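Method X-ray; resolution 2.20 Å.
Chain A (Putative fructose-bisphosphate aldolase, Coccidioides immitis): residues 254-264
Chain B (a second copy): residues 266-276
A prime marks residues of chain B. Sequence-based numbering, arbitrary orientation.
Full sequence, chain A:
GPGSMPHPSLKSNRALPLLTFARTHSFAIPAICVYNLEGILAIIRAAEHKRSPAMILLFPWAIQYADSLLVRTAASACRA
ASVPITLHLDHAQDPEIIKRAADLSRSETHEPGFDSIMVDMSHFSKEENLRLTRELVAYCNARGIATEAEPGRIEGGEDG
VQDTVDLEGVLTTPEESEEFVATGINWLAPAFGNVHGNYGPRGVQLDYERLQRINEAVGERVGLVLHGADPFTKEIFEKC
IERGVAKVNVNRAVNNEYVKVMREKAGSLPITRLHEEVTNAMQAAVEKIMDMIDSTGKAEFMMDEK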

ATOM      1  N   VAL A 254       5.494  -5.547 -16.057  1.00 16.52           N
ATOM      2  CA  VAL A 254       4.504  -4.701 -15.417  1.00 16.13           C
ATOM      3  C   VAL A 254       5.160  -3.477 -14.785  1.00 16.66           C
ATOM      4  O   VAL A 254       4.798  -2.352 -15.111  1.00 16.19           O
ATOM      5  CB  VAL A 254       3.608  -5.490 -14.416  1.00 16.62           C
ATOM      6  CG1 VAL A 254       2.720  -4.533 -13.579  1.00 15.04           C
ATOM      7  CG2 VAL A 254       2.760  -6.515 -15.198  1.00 15.07           C
ATOM      8  N   ASN A 255       6.154  -3.694 -13.923  1.00 16.26           N
ATOM      9  CA  ASN A 255       6.774  -2.593 -13.185  1.00 16.79           C
ATOM     10  C   ASN A 255       7.646  -1.654 -13.954  1.00 17.84           C
ATOM     11  O   ASN A 255       7.952  -0.591 -13.442  1.00 19.57           O
ATOM     12  CB  ASN A 255       7.494  -3.104 -11.953  1.00 16.32           C
ATOM     13  CG  ASN A 255       6.544  -3.729 -11.006  1.00 14.40           C
ATOM     14  OD1 ASN A 255       5.659  -3.047 -10.494  1.00 13.99           O
ATOM     15  ND2 ASN A 255       6.632  -5.049 -10.840  1.00 10.72           N
ATOM     16  N   ASN A 256       8.062  -2.025 -15.165  1.00 18.91           N
ATOM     17  CA  ASN A 256       8.753  -1.074 -16.018  1.00 20.17           C
ATOM     18  C   ASN A 256       7.820   0.071 -16.406  1.00 20.33           C
ATOM     19  O   ASN A 256       8.283   1.161 -16.625  1.00 19.71           O
ATOM     20  CB  ASN A 256       9.333  -1.733 -17.265  1.00 20.51           C
ATOM     21  CG  ASN A 256      10.687  -2.423 -16.998  1.00 25.11           C
ATOM     22  OD1 ASN A 256      11.309  -2.260 -15.928  1.00 28.61           O
ATOM     23  ND2 ASN A 256      11.142  -3.212 -17.976  1.00 27.26           N
ATOM     24  N   GLU A 257       6.511  -0.196 -16.483  1.00 21.11           N
ATOM     25  CA  GLU A 257       5.516   0.848 -16.800  1.00 21.79           C
ATOM     26  C   GLU A 257       5.466   1.918 -15.717  1.00 22.40           C
ATOM     27  O   GLU A 257       5.278   3.104 -16.016  1.00 24.04           O
ATOM     28  CB  GLU A 257       4.121   0.253 -16.989  1.00 21.54           C
ATOM     29  CG  GLU A 257       3.993  -0.692 -18.181  1.00 23.71           C
ATOM     30  CD  GLU A 257       4.388  -0.031 -19.504  1.00 26.00           C
ATOM     31  OE1 GLU A 257       3.605   0.737 -20.051  1.00 26.34           O
ATOM     32  OE2 GLU A 257       5.480  -0.294 -20.017  1.00 29.53           O
ATOM     33  N   TYR A 258       5.653   1.513 -14.464  1.00 21.34           N
ATOM     34  CA  TYR A 258       5.705   2.471 -13.363  1.00 21.77           C
ATOM     35  C   TYR A 258       6.917   3.364 -13.528  1.00 22.46           C
ATOM     36  O   TYR A 258       6.818   4.581 -13.377  1.00 23.12           O
ATOM     37  CB  TYR A 258       5.771   1.733 -12.036  1.00 20.61           C
ATOM     38  CG  TYR A 258       6.052   2.544 -10.793  1.00 20.01           C
ATOM     39  CD1 TYR A 258       7.359   2.915 -10.442  1.00 19.63           C
ATOM     40  CD2 TYR A 258       5.014   2.878  -9.920  1.00 20.28           C
ATOM     41  CE1 TYR A 258       7.616   3.642  -9.256  1.00 20.18           C
ATOM     42  CE2 TYR A 258       5.252   3.585  -8.731  1.00 20.65           C
ATOM     43  CZ  TYR A 258       6.551   3.967  -8.405  1.00 22.12           C
ATOM     44  OH  TYR A 258       6.745   4.675  -7.238  1.00 22.69           O
ATOM     45  N   VAL A 259       8.054   2.740 -13.831  1.00 22.74           N
ATOM     46  CA  VAL A 259       9.310   3.435 -14.014  1.00 22.81           C
ATOM     47  C   VAL A 259       9.225   4.428 -15.184  1.00 23.44           C
ATOM     48  O   VAL A 259       9.620   5.591 -15.042  1.00 22.15           O
ATOM     49  CB  VAL A 259      10.478   2.444 -14.183  1.00 23.10           C
ATOM     50  CG1 VAL A 259      11.740   3.173 -14.618  1.00 22.93           C
ATOM     51  CG2 VAL A 259      10.741   1.721 -12.865  1.00 22.37           C
ATOM     52  N   LYS A 260       8.678   3.984 -16.312  1.00 23.41           N
ATOM     53  CA  LYS A 260       8.572   4.863 -17.491  1.00 25.10           C
ATOM     54  C   LYS A 260       7.697   6.077 -17.214  1.00 25.61           C
ATOM     55  O   LYS A 260       8.074   7.175 -17.571  1.00 25.70           O
ATOM     56  CB  LYS A 260       8.084   4.127 -18.753  1.00 25.32           C
ATOM     57  N   VAL A 261       6.553   5.884 -16.555  1.00 26.26           N
ATOM     58  CA  VAL A 261       5.669   6.999 -16.267  1.00 27.21           C
ATOM     59  C   VAL A 261       6.335   7.983 -15.282  1.00 28.33           C
ATOM     60  O   VAL A 261       6.303   9.195 -15.494  1.00 27.52           O
ATOM     61  CB  VAL A 261       4.272   6.550 -15.763  1.00 27.21           C
ATOM     62  CG1 VAL A 261       3.451   7.755 -15.326  1.00 27.35           C
ATOM     63  CG2 VAL A 261       3.534   5.817 -16.844  1.00 27.61           C
ATOM     64  N   MET A 262       6.949   7.455 -14.223  1.00 28.48           N
ATOM     65  CA  MET A 262       7.659   8.302 -13.249  1.00 29.73           C
ATOM     66  C   MET A 262       8.828   9.036 -13.912  1.00 30.90           C
ATOM     67  O   MET A 262       9.024  10.229 -13.683  1.00 31.73           O
ATOM     68  CB  MET A 262       8.174   7.479 -12.054  1.00 28.63           C
ATOM     69  CG  MET A 262       7.099   6.996 -11.087  1.00 29.01           C
ATOM     70  SD  MET A 262       6.298   8.362 -10.229  1.00 27.71           S
ATOM     71  CE  MET A 262       5.054   7.535  -9.248  1.00 25.32           C
ATOM     72  N   ARG A 263       9.594   8.324 -14.734  1.00 31.49           N
ATOM     73  CA  ARG A 263      10.781   8.901 -15.386  1.00 33.42           C
ATOM     74  C   ARG A 263      10.375  10.120 -16.215  1.00 33.90           C
ATOM     75  O   ARG A 263      10.997  11.180 -16.124  1.00 34.54           O
ATOM     76  CB  ARG A 263      11.509   7.841 -16.242  1.00 33.50           C
ATOM     77  CG  ARG A 263      12.395   8.381 -17.382  1.00 38.28           C
ATOM     78  CD  ARG A 263      13.309   7.307 -18.061  1.00 40.67           C
ATOM     79  NE  ARG A 263      12.560   6.313 -18.846  1.00 42.69           N
ATOM     80  CZ  ARG A 263      12.664   4.991 -18.678  1.00 42.62           C
ATOM     81  NH1 ARG A 263      13.509   4.501 -17.760  1.00 40.93           N
ATOM     82  NH2 ARG A 263      11.937   4.163 -19.431  1.00 38.56           N
ATOM     83  N   GLU A 264       9.296   9.971 -16.979  1.00 33.78           N
ATOM     84  CA  GLU A 264       8.842  11.008 -17.904  1.00 34.05           C
ATOM     85  C   GLU A 264       7.999  12.136 -17.262  1.00 34.39           C
ATOM     86  O   GLU A 264       8.047  13.274 -17.711  1.00 34.76           O
ATOM     87  CB  GLU A 264       8.067  10.364 -19.053  1.00 33.44           C
TER
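Chain B, residues 266-276: AGSLPITRLHE

Chain B lies on one side of a chain A helix through a small, mainly apolar contact that has no hydrogen bond or salt bridge across it. The two stretches together bury 400 Å².

Chain A is helical throughout residues 254-264. Chain B starts as a loop. Ala266′ is the first residue to leave a preceding helix, and its phi/psi of -59/146 is extended. Gly267′ has a positive phi of 78°, which favours glycine. Pro270′ takes the N-cap position of a new helix that begins at Ile271′. Pro270′ O accepts a hydrogen bond from Leu274′ N at 2.9 Å. The new helix runs at 51° to the chain A helix, and the axes come no closer than 12.0 Å. Chain B's side chains span the gap between the helices, and Ile271′ CD1 also comes within 3.5 Å of the backbone atom Asn255 O.

Ile271′ is the centre of the contact and has the largest covered area. Its chi angles are m and t, and its CB points toward chain A. Ile271′ CD1 lies 3.6 Å from Asn255 CB and 4.1 Å from Tyr258 CD1. Ile271′ CG1 lies 3.6 Å from Val259 CG2. One side chain thus packs against three residues of the chain A helix.

One turn further on, the His275′ ring reaches Tyr258. His275′ CE1 is 3.3 Å from Tyr258 OH. The ring planes meet obliquely, at 57°.

The two backbones come closest at the loop, where Arg263 CA is 5.0 Å from Ala266′ CA. Ala266′ CB sits 3.9 Å from Met262 CB and 3.9 Å from Arg263 N. Gly267′ CA is 3.9 Å from Val259 CG1. An ideal CB on Gly267′ would lie a tight 3.4 Å from Arg263 CD. Ser268′ and Pro270′ point away from chain A and make no contact with this stretch.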

ATOM      1  N   ALA B 266      14.153   8.503 -10.614  1.00 36.47           N
ATOM      2  CA  ALA B 266      13.413   7.472 -11.331  1.00 37.33           C
ATOM      3  C   ALA B 266      14.235   7.061 -12.539  1.00 38.14           C
ATOM      4  O   ALA B 266      14.971   7.878 -13.096  1.00 39.54           O
ATOM      5  CB  ALA B 266      11.996   7.972 -11.741  1.00 36.87           C
ATOM      6  N   GLY B 267      14.163   5.794 -12.922  1.00 38.46           N
ATOM      7  CA  GLY B 267      14.977   5.308 -14.042  1.00 39.51           C
ATOM      8  C   GLY B 267      16.435   5.055 -13.667  1.00 39.54           C
ATOM      9  O   GLY B 267      17.088   4.200 -14.260  1.00 40.12           O
ATOM     10  N   SER B 268      16.945   5.788 -12.677  1.00 38.72           N
ATOM     11  CA  SER B 268      18.302   5.590 -12.193  1.00 37.93           C
ATOM     12  C   SER B 268      18.401   4.672 -10.961  1.00 36.65           C
ATOM     13  O   SER B 268      19.357   3.918 -10.846  1.00 37.07           O
ATOM     14  CB  SER B 268      18.949   6.947 -11.917  1.00 38.92           C
ATOM     15  OG  SER B 268      20.082   6.805 -11.072  1.00 40.92           O
ATOM     16  N   LEU B 269      17.446   4.758 -10.032  1.00 34.29           N
ATOM     17  CA  LEU B 269      17.380   3.842  -8.874  1.00 32.33           C
ATOM     18  C   LEU B 269      16.358   2.724  -9.088  1.00 30.90           C
ATOM     19  O   LEU B 269      15.325   2.966  -9.710  1.00 30.80           O
ATOM     20  CB  LEU B 269      17.015   4.583  -7.592  1.00 30.99           C
ATOM     21  CG  LEU B 269      18.023   5.473  -6.869  1.00 31.70           C
ATOM     22  CD1 LEU B 269      17.345   6.026  -5.638  1.00 28.05           C
ATOM     23  CD2 LEU B 269      19.313   4.738  -6.501  1.00 30.87           C
ATOM     24  N   PRO B 270      16.635   1.496  -8.570  1.00 30.22           N
ATOM     25  CA  PRO B 270      15.564   0.465  -8.654  1.00 29.18           C
ATOM     26  C   PRO B 270      14.336   0.901  -7.840  1.00 27.94           C
ATOM     27  O   PRO B 270      14.463   1.727  -6.919  1.00 26.91           O
ATOM     28  CB  PRO B 270      16.193  -0.792  -8.044  1.00 29.03           C
ATOM     29  CG  PRO B 270      17.728  -0.486  -7.946  1.00 30.81           C
ATOM     30  CD  PRO B 270      17.880   1.000  -7.934  1.00 29.61           C
ATOM     31  N   ILE B 271      13.169   0.369  -8.205  1.00 26.21           N
ATOM     32  CA  ILE B 271      11.890   0.677  -7.539  1.00 25.29           C
ATOM     33  C   ILE B 271      11.908   0.598  -6.000  1.00 24.66           C
ATOM     34  O   ILE B 271      11.470   1.533  -5.322  1.00 24.51           O
ATOM     35  CB  ILE B 271      10.767  -0.186  -8.103  1.00 24.62           C
ATOM     36  CG1 ILE B 271      10.582   0.176  -9.577  1.00 23.89           C
ATOM     37  CG2 ILE B 271       9.475   0.010  -7.283  1.00 25.78           C
ATOM     38  CD1 ILE B 271       9.525  -0.593 -10.301  1.00 24.29           C
ATOM     39  N   THR B 272      12.420  -0.498  -5.459  1.00 24.73           N
ATOM     40  CA  THR B 272      12.517  -0.655  -4.005  1.00 25.22           C
ATOM     41  C   THR B 272      13.260   0.497  -3.376  1.00 25.32           C
ATOM     42  O   THR B 272      12.791   1.038  -2.390  1.00 26.21           O
ATOM     43  CB  THR B 272      13.237  -1.950  -3.594  1.00 24.69           C
ATOM     44  OG1 THR B 272      14.559  -1.956  -4.142  1.00 24.96           O
ATOM     45  CG2 THR B 272      12.453  -3.172  -4.077  1.00 26.34           C
ATOM     46  N   ARG B 273      14.405   0.863  -3.965  1.00 26.00           N
ATOM     47  CA  ARG B 273      15.255   1.962  -3.502  1.00 26.33           C
ATOM     48  C   ARG B 273      14.568   3.322  -3.640  1.00 25.41           C
ATOM     49  O   ARG B 273      14.714   4.174  -2.778  1.00 23.81           O
ATOM     50  CB  ARG B 273      16.590   1.991  -4.267  1.00 27.22           C
ATOM     51  CG  ARG B 273      17.567   0.861  -3.958  1.00 31.61           C
ATOM     52  CD  ARG B 273      18.217   1.028  -2.566  1.00 37.79           C
ATOM     53  NE  ARG B 273      18.904   2.319  -2.437  1.00 39.85           N
ATOM     54  CZ  ARG B 273      18.613   3.262  -1.538  1.00 42.91           C
ATOM     55  NH1 ARG B 273      17.661   3.072  -0.613  1.00 40.96           N
ATOM     56  NH2 ARG B 273      19.307   4.399  -1.546  1.00 43.50           N
ATOM     57  N   LEU B 274      13.839   3.529  -4.740  1.00 25.68           N
ATOM     58  CA  LEU B 274      12.986   4.737  -4.868  1.00 24.95           C
ATOM     59  C   LEU B 274      12.034   4.791  -3.677  1.00 23.98           C
ATOM     60  O   LEU B 274      11.923   5.832  -3.049  1.00 23.70           O
ATOM     61  CB  LEU B 274      12.178   4.758  -6.164  1.00 24.08           C
ATOM     62  CG  LEU B 274      12.940   5.002  -7.467  1.00 26.79           C
ATOM     63  CD1 LEU B 274      12.033   4.687  -8.654  1.00 24.23           C
ATOM     64  CD2 LEU B 274      13.500   6.437  -7.575  1.00 23.83           C
ATOM     65  N   HIS B 275      11.367   3.672  -3.357  1.00 23.32           N
ATOM     66  CA  HIS B 275      10.413   3.672  -2.222  1.00 23.03           C
ATOM     67  C   HIS B 275      11.115   4.072  -0.919  1.00 21.93           C
ATOM     68  O   HIS B 275      10.603   4.902  -0.177  1.00 21.11           O
ATOM     69  CB  HIS B 275       9.607   2.352  -2.085  1.00 23.33           C
ATOM     70  CG  HIS B 275       8.646   2.118  -3.213  1.00 25.20           C
ATOM     71  ND1 HIS B 275       7.727   3.069  -3.622  1.00 25.80           N
ATOM     72  CD2 HIS B 275       8.475   1.056  -4.037  1.00 25.61           C
ATOM     73  CE1 HIS B 275       7.041   2.604  -4.650  1.00 22.60           C
ATOM     74  NE2 HIS B 275       7.471   1.387  -4.918  1.00 23.50           N
ATOM     75  N   GLU B 276      12.314   3.553  -0.696  1.00 21.64           N
ATOM     76  CA  GLU B 276      13.009   3.798   0.550  1.00 22.49           C
ATOM     77  C   GLU B 276      13.426   5.277   0.642  1.00 22.87           C
ATOM     78  O   GLU B 276      13.196   5.947   1.671  1.00 21.45           O
ATOM     79  CB  GLU B 276      14.199   2.860   0.676  1.00 22.78           C
ATOM     80  CG  GLU B 276      13.806   1.408   0.390  1.00 26.03           C
ATOM     81  CD  GLU B 276      14.978   0.433   0.414  1.00 27.91           C
ATOM     82  OE1 GLU B 276      16.145   0.851   0.216  1.00 26.81           O
ATOM     83  OE2 GLU B 276      14.718  -0.767   0.629  1.00 30.31           O
TER